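Local coordinates for putative extracellular solute-binding protein (Bordetella bronchiseptica, PDB 4P56) that binds mandelate and, as a TRAP periplasmic solute-binding protein, probably delivers it to a membrane transporter, at residues 161-173 and 183-195. Residues are numbered along the deposited sequence; the frame is centred on the assembly and turned at random.
Sequences IGDFQGLKIRVGG and VGASPIAKPAPES. With RMN ((R)-mandelic acid), chain D.
Arg170 reaches across to the backbone of Lys190 and to the bound (R)-mandelate with the same nitrogen. Arg170 NH1 donates to Lys190 O at 2.8 Å, nearly along the C=O axis and close to the guanidinium plane. NH1 also donates to mandelate O12, almost straight at 174°, while Arg170 NH2 donates to mandelate O11 at 2.7 Å. Arg170 thus gives the carboxylate two bonds, one to each oxygen, and the Lys190 carbonyl helps fix the rotation of the guanidinium. Ala192 CB touches mandelate O12 at 3.6 Å. CG of Arg170 stands anti to the backbone N (chi1 -161°), and bends at chi2 and chi3 curl the chain toward the ligand. Gly172 N lies over one guanidinium face. Phe209 makes a cation-pi contact with Arg170, and Tyr94 and Asp236 also bind the mandelate.

Strands 168-171 and 186-189 run parallel, joined by helix 174-182 in a beta-alpha-beta unit at one edge of the mixed sheet. Their backbone bonds alternate: Ser186 N to Leu167 O, Ile169 N to Ser186 O, Ile188 N to Ile169 O, Val171 N to Ile188 O and Lys190 N to Val171 O. Val171 CG2 lies beside Pro187 CB at 3.7 Å, on the face covered by helix 174-182.

At the far end from the ligand, Val183 CG2 sits over a face of the Phe164 ring, 3.7 Å from its centroid, a CH-pi contact. Gly184, with positive phi, follows helix 174-182 and completes a Schellman motif. Gly184 O accepts Gly166 N at 3.2 Å. Gly166 belongs to a type II turn, Phe164 to Leu167. A water bridges Ile161 O and Val183 O.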
loop_
_atom_site.group_PDB
_atom_site.type_symbol
_atom_site.label_atom_id
_atom_site.label_comp_id
_atom_site.label_asym_id
_atom_site.label_seq_id
_atom_site.Cartn_x
_atom_site.Cartn_y
_atom_site.Cartn_z
ATOM N N ILE A 161 11.203 -16.527 15.778
ATOM C CA ILE A 161 10.879 -16.831 14.372
ATOM C C ILE A 161 9.924 -18.033 14.292
ATOM O O ILE A 161 9.005 -18.061 13.467
ATOM C CB ILE A 161 12.168 -17.051 13.523
ATOM C CG1 ILE A 161 11.847 -17.260 12.027
ATOM C CG2 ILE A 161 12.951 -18.238 14.029
ATOM C CD1 ILE A 161 11.455 -16.018 11.301
ATOM N N GLY A 162 10.123 -19.002 15.178
ATOM C CA GLY A 162 9.320 -20.204 15.180
ATOM C C GLY A 162 7.843 -19.954 15.454
ATOM O O GLY A 162 7.014 -20.777 15.082
ATOM N N ASP A 163 7.513 -18.825 16.072
ATOM C CA ASP A 163 6.119 -18.500 16.396
ATOM C C ASP A 163 5.250 -18.274 15.148
ATOM O O ASP A 163 4.026 -18.405 15.212
ATOM C CB ASP A 163 6.029 -17.264 17.314
ATOM C CG ASP A 163 6.583 -17.514 18.715
ATOM O OD1 ASP A 163 6.605 -18.682 19.174
ATOM O OD2 ASP A 163 6.971 -16.529 19.377
ATOM N N PHE A 164 5.866 -17.943 14.011
ATOM C CA PHE A 164 5.100 -17.789 12.773
ATOM C C PHE A 164 4.652 -19.117 12.191
ATOM O O PHE A 164 3.745 -19.153 11.334
ATOM C CB PHE A 164 5.938 -17.124 11.680
ATOM C CG PHE A 164 6.102 -15.629 11.825
ATOM C CD1 PHE A 164 5.042 -14.774 11.629
ATOM C CD2 PHE A 164 7.359 -15.081 12.061
ATOM C CE1 PHE A 164 5.225 -13.375 11.728
ATOM C CE2 PHE A 164 7.533 -13.712 12.160
ATOM C CZ PHE A 164 6.468 -12.867 11.983
ATOM N N GLN A 165 5.310 -20.210 12.575
ATOM C CA GLN A 165 5.102 -21.458 11.851
ATOM C C GLN A 165 3.648 -21.897 11.959
ATOM O O GLN A 165 3.122 -22.068 13.051
ATOM C CB GLN A 165 6.044 -22.575 12.332
ATOM C CG GLN A 165 6.106 -23.764 11.333
ATOM C CD GLN A 165 6.788 -23.403 9.995
ATOM O OE1 GLN A 165 7.908 -22.880 9.983
ATOM N NE2 GLN A 165 6.103 -23.670 8.870
ATOM N N GLY A 166 2.997 -22.061 10.814
ATOM C CA GLY A 166 1.636 -22.553 10.789
ATOM C C GLY A 166 0.533 -21.520 10.971
ATOM O O GLY A 166 -0.632 -21.855 10.754
ATOM N N LEU A 167 0.852 -20.284 11.362
ATOM C CA LEU A 167 -0.194 -19.272 11.494
ATOM C C LEU A 167 -0.812 -18.958 10.145
ATOM O O LEU A 167 -0.106 -18.699 9.156
ATOM C CB LEU A 167 0.333 -17.972 12.072
ATOM C CG LEU A 167 1.030 -18.024 13.420
ATOM C CD1 LEU A 167 1.437 -16.607 13.830
ATOM C CD2 LEU A 167 0.107 -18.662 14.455
ATOM N N LYS A 168 -2.136 -18.932 10.128
ATOM C CA LYS A 168 -2.881 -18.537 8.952
ATOM C C LYS A 168 -3.056 -17.032 9.013
ATOM O O LYS A 168 -3.779 -16.489 9.873
ATOM C CB LYS A 168 -4.217 -19.276 8.892
ATOM C CG LYS A 168 -4.082 -20.772 8.865
ATOM C CD LYS A 168 -5.435 -21.469 8.722
ATOM C CE LYS A 168 -5.309 -22.998 8.798
ATOM N NZ LYS A 168 -4.791 -23.415 10.126
ATOM N N ILE A 169 -2.351 -16.349 8.125
ATOM C CA ILE A 169 -2.266 -14.898 8.169
ATOM C C ILE A 169 -2.888 -14.251 6.946
ATOM O O ILE A 169 -2.451 -14.483 5.807
ATOM C CB ILE A 169 -0.795 -14.437 8.219
ATOM C CG1 ILE A 169 -0.077 -15.002 9.456
ATOM C CG2 ILE A 169 -0.737 -12.917 8.269
ATOM C CD1 ILE A 169 -0.694 -14.548 10.798
ATOM N N ARG A 170 -3.909 -13.434 7.176
ATOM C CA ARG A 170 -4.492 -12.659 6.097
ATOM C C ARG A 170 -3.456 -11.663 5.592
ATOM O O ARG A 170 -3.002 -10.790 6.334
ATOM C CB ARG A 170 -5.721 -11.902 6.622
ATOM C CG ARG A 170 -6.706 -11.417 5.565
ATOM C CD ARG A 170 -6.184 -10.402 4.530
ATOM N NE ARG A 170 -5.301 -9.373 5.055
ATOM C CZ ARG A 170 -4.923 -8.273 4.394
ATOM N NH1 ARG A 170 -5.402 -7.976 3.188
ATOM N NH2 ARG A 170 -4.069 -7.439 4.965
ATOM N N VAL A 171 -3.091 -11.780 4.324
ATOM C CA VAL A 171 -2.233 -10.806 3.685
ATOM C C VAL A 171 -2.877 -10.249 2.418
ATOM O O VAL A 171 -3.729 -10.889 1.817
ATOM C CB VAL A 171 -0.875 -11.450 3.318
ATOM C CG1 VAL A 171 -0.163 -11.941 4.578
ATOM C CG2 VAL A 171 -1.088 -12.618 2.366
ATOM N N GLY A 172 -2.483 -9.049 2.000
ATOM C CA GLY A 172 -3.003 -8.508 0.761
ATOM C C GLY A 172 -2.592 -9.340 -0.448
ATOM O O GLY A 172 -3.367 -9.572 -1.383
ATOM N N GLY A 173 -1.357 -9.820 -0.405
ATOM C CA GLY A 173 -0.722 -10.466 -1.531
ATOM C C GLY A 173 0.685 -9.903 -1.618
ATOM O O GLY A 173 1.185 -9.342 -0.638
ATOM N N VAL A 183 8.696 -16.652 6.332
ATOM C CA VAL A 183 8.844 -16.862 7.765
ATOM C C VAL A 183 8.092 -18.112 8.242
ATOM O O VAL A 183 8.103 -18.424 9.425
ATOM C CB VAL A 183 8.428 -15.621 8.599
ATOM C CG1 VAL A 183 9.316 -14.438 8.301
ATOM C CG2 VAL A 183 6.960 -15.275 8.378
ATOM N N GLY A 184 7.444 -18.827 7.321
ATOM C CA GLY A 184 6.856 -20.116 7.642
ATOM C C GLY A 184 5.383 -20.051 7.993
ATOM O O GLY A 184 4.800 -21.063 8.423
ATOM N N ALA A 185 4.764 -18.881 7.830
ATOM C CA ALA A 185 3.312 -18.775 8.055
ATOM C C ALA A 185 2.553 -19.238 6.798
ATOM O O ALA A 185 3.167 -19.520 5.766
ATOM C CB ALA A 185 2.914 -17.339 8.434
ATOM N N SER A 186 1.226 -19.325 6.877
ATOM C CA SER A 186 0.413 -19.745 5.715
ATOM C C SER A 186 -0.386 -18.550 5.266
ATOM O O SER A 186 -1.388 -18.196 5.882
ATOM C CB SER A 186 -0.530 -20.895 6.070
ATOM O OG SER A 186 0.174 -21.914 6.741
ATOM N N PRO A 187 0.086 -17.886 4.215
ATOM C CA PRO A 187 -0.653 -16.692 3.831
ATOM C C PRO A 187 -2.027 -17.016 3.293
ATOM O O PRO A 187 -2.216 -17.988 2.559
ATOM C CB PRO A 187 0.230 -16.042 2.744
ATOM C CG PRO A 187 1.212 -17.040 2.332
ATOM C CD PRO A 187 1.292 -18.114 3.401
ATOM N N ILE A 188 -2.982 -16.200 3.708
ATOM C CA ILE A 188 -4.301 -16.141 3.113
ATOM C C ILE A 188 -4.421 -14.809 2.376
ATOM O O ILE A 188 -4.696 -13.757 2.989
ATOM C CB ILE A 188 -5.407 -16.242 4.176
ATOM C CG1 ILE A 188 -5.286 -17.567 4.945
ATOM C CG2 ILE A 188 -6.776 -16.121 3.523
ATOM C CD1 ILE A 188 -6.308 -17.641 6.096
ATOM N N ALA A 189 -4.188 -14.835 1.058
ATOM C CA ALA A 189 -4.222 -13.603 0.247
ATOM C C ALA A 189 -5.638 -13.240 -0.121
ATOM O O ALA A 189 -6.239 -13.871 -0.993
ATOM C CB ALA A 189 -3.339 -13.767 -1.026
ATOM N N LYS A 190 -6.166 -12.214 0.547
ATOM C CA LYS A 190 -7.490 -11.673 0.267
ATOM C C LYS A 190 -7.448 -10.155 0.489
ATOM O O LYS A 190 -6.637 -9.649 1.274
ATOM C CB LYS A 190 -8.557 -12.302 1.171
ATOM C CG LYS A 190 -8.720 -13.811 1.025
ATOM C CD LYS A 190 -9.351 -14.169 -0.308
ATOM C CE LYS A 190 -9.804 -15.614 -0.360
ATOM N NZ LYS A 190 -9.992 -16.030 -1.773
ATOM N N PRO A 191 -8.334 -9.413 -0.193
ATOM C CA PRO A 191 -8.330 -7.960 -0.050
ATOM C C PRO A 191 -8.637 -7.537 1.381
ATOM O O PRO A 191 -9.309 -8.270 2.097
ATOM C CB PRO A 191 -9.454 -7.507 -0.983
ATOM C CG PRO A 191 -9.639 -8.608 -1.930
ATOM C CD PRO A 191 -9.270 -9.871 -1.234
ATOM N N ALA A 192 -8.166 -6.354 1.755
ATOM C CA ALA A 192 -8.297 -5.835 3.119
ATOM C C ALA A 192 -9.701 -5.946 3.736
ATOM O O ALA A 192 -9.824 -6.378 4.876
ATOM C CB ALA A 192 -7.837 -4.411 3.157
ATOM N N PRO A 193 -10.748 -5.573 3.003
ATOM C CA PRO A 193 -12.067 -5.634 3.656
ATOM C C PRO A 193 -12.491 -7.031 4.110
ATOM O O PRO A 193 -13.462 -7.131 4.860
ATOM C CB PRO A 193 -13.024 -5.153 2.565
ATOM C CG PRO A 193 -12.173 -4.339 1.641
ATOM C CD PRO A 193 -10.839 -5.041 1.642
ATOM N N GLU A 194 -11.813 -8.086 3.662
ATOM C CA GLU A 194 -12.169 -9.416 4.119
ATOM C C GLU A 194 -11.591 -9.755 5.502
ATOM O O GLU A 194 -11.893 -10.816 6.055
ATOM C CB GLU A 194 -11.765 -10.493 3.107
ATOM C CG GLU A 194 -12.511 -10.403 1.788
ATOM C CD GLU A 194 -12.386 -11.650 0.934
ATOM O OE1 GLU A 194 -12.404 -12.773 1.481
ATOM O OE2 GLU A 194 -12.276 -11.497 -0.301
ATOM N N SER A 195 -10.757 -8.874 6.050
ATOM C CA SER A 195 -9.985 -9.207 7.242
ATOM C C SER A 195 -10.890 -9.432 8.475
ATOM O O SER A 195 -10.673 -10.350 9.262
ATOM C CB SER A 195 -8.901 -8.127 7.494
ATOM O OG SER A 195 -9.475 -6.856 7.806
HETATM C C1 RMN D . -4.163 -2.627 2.418
HETATM C C2 RMN D . -5.230 -2.016 1.776
HETATM C C3 RMN D . -5.986 -1.055 2.423
HETATM C C4 RMN D . -5.711 -0.719 3.737
HETATM C C5 RMN D . -4.649 -1.338 4.392
HETATM C C6 RMN D . -3.884 -2.282 3.726
HETATM C C7 RMN D . -3.355 -3.685 1.716
HETATM C C10 RMN D . -3.725 -5.023 2.282
HETATM O O8 RMN D . -2.001 -3.553 1.925
HETATM O O11 RMN D . -3.119 -5.521 3.292
HETATM O O12 RMN D . -4.705 -5.651 1.779
HETATM O O HOH W 1 8.740 -20.023 11.592
#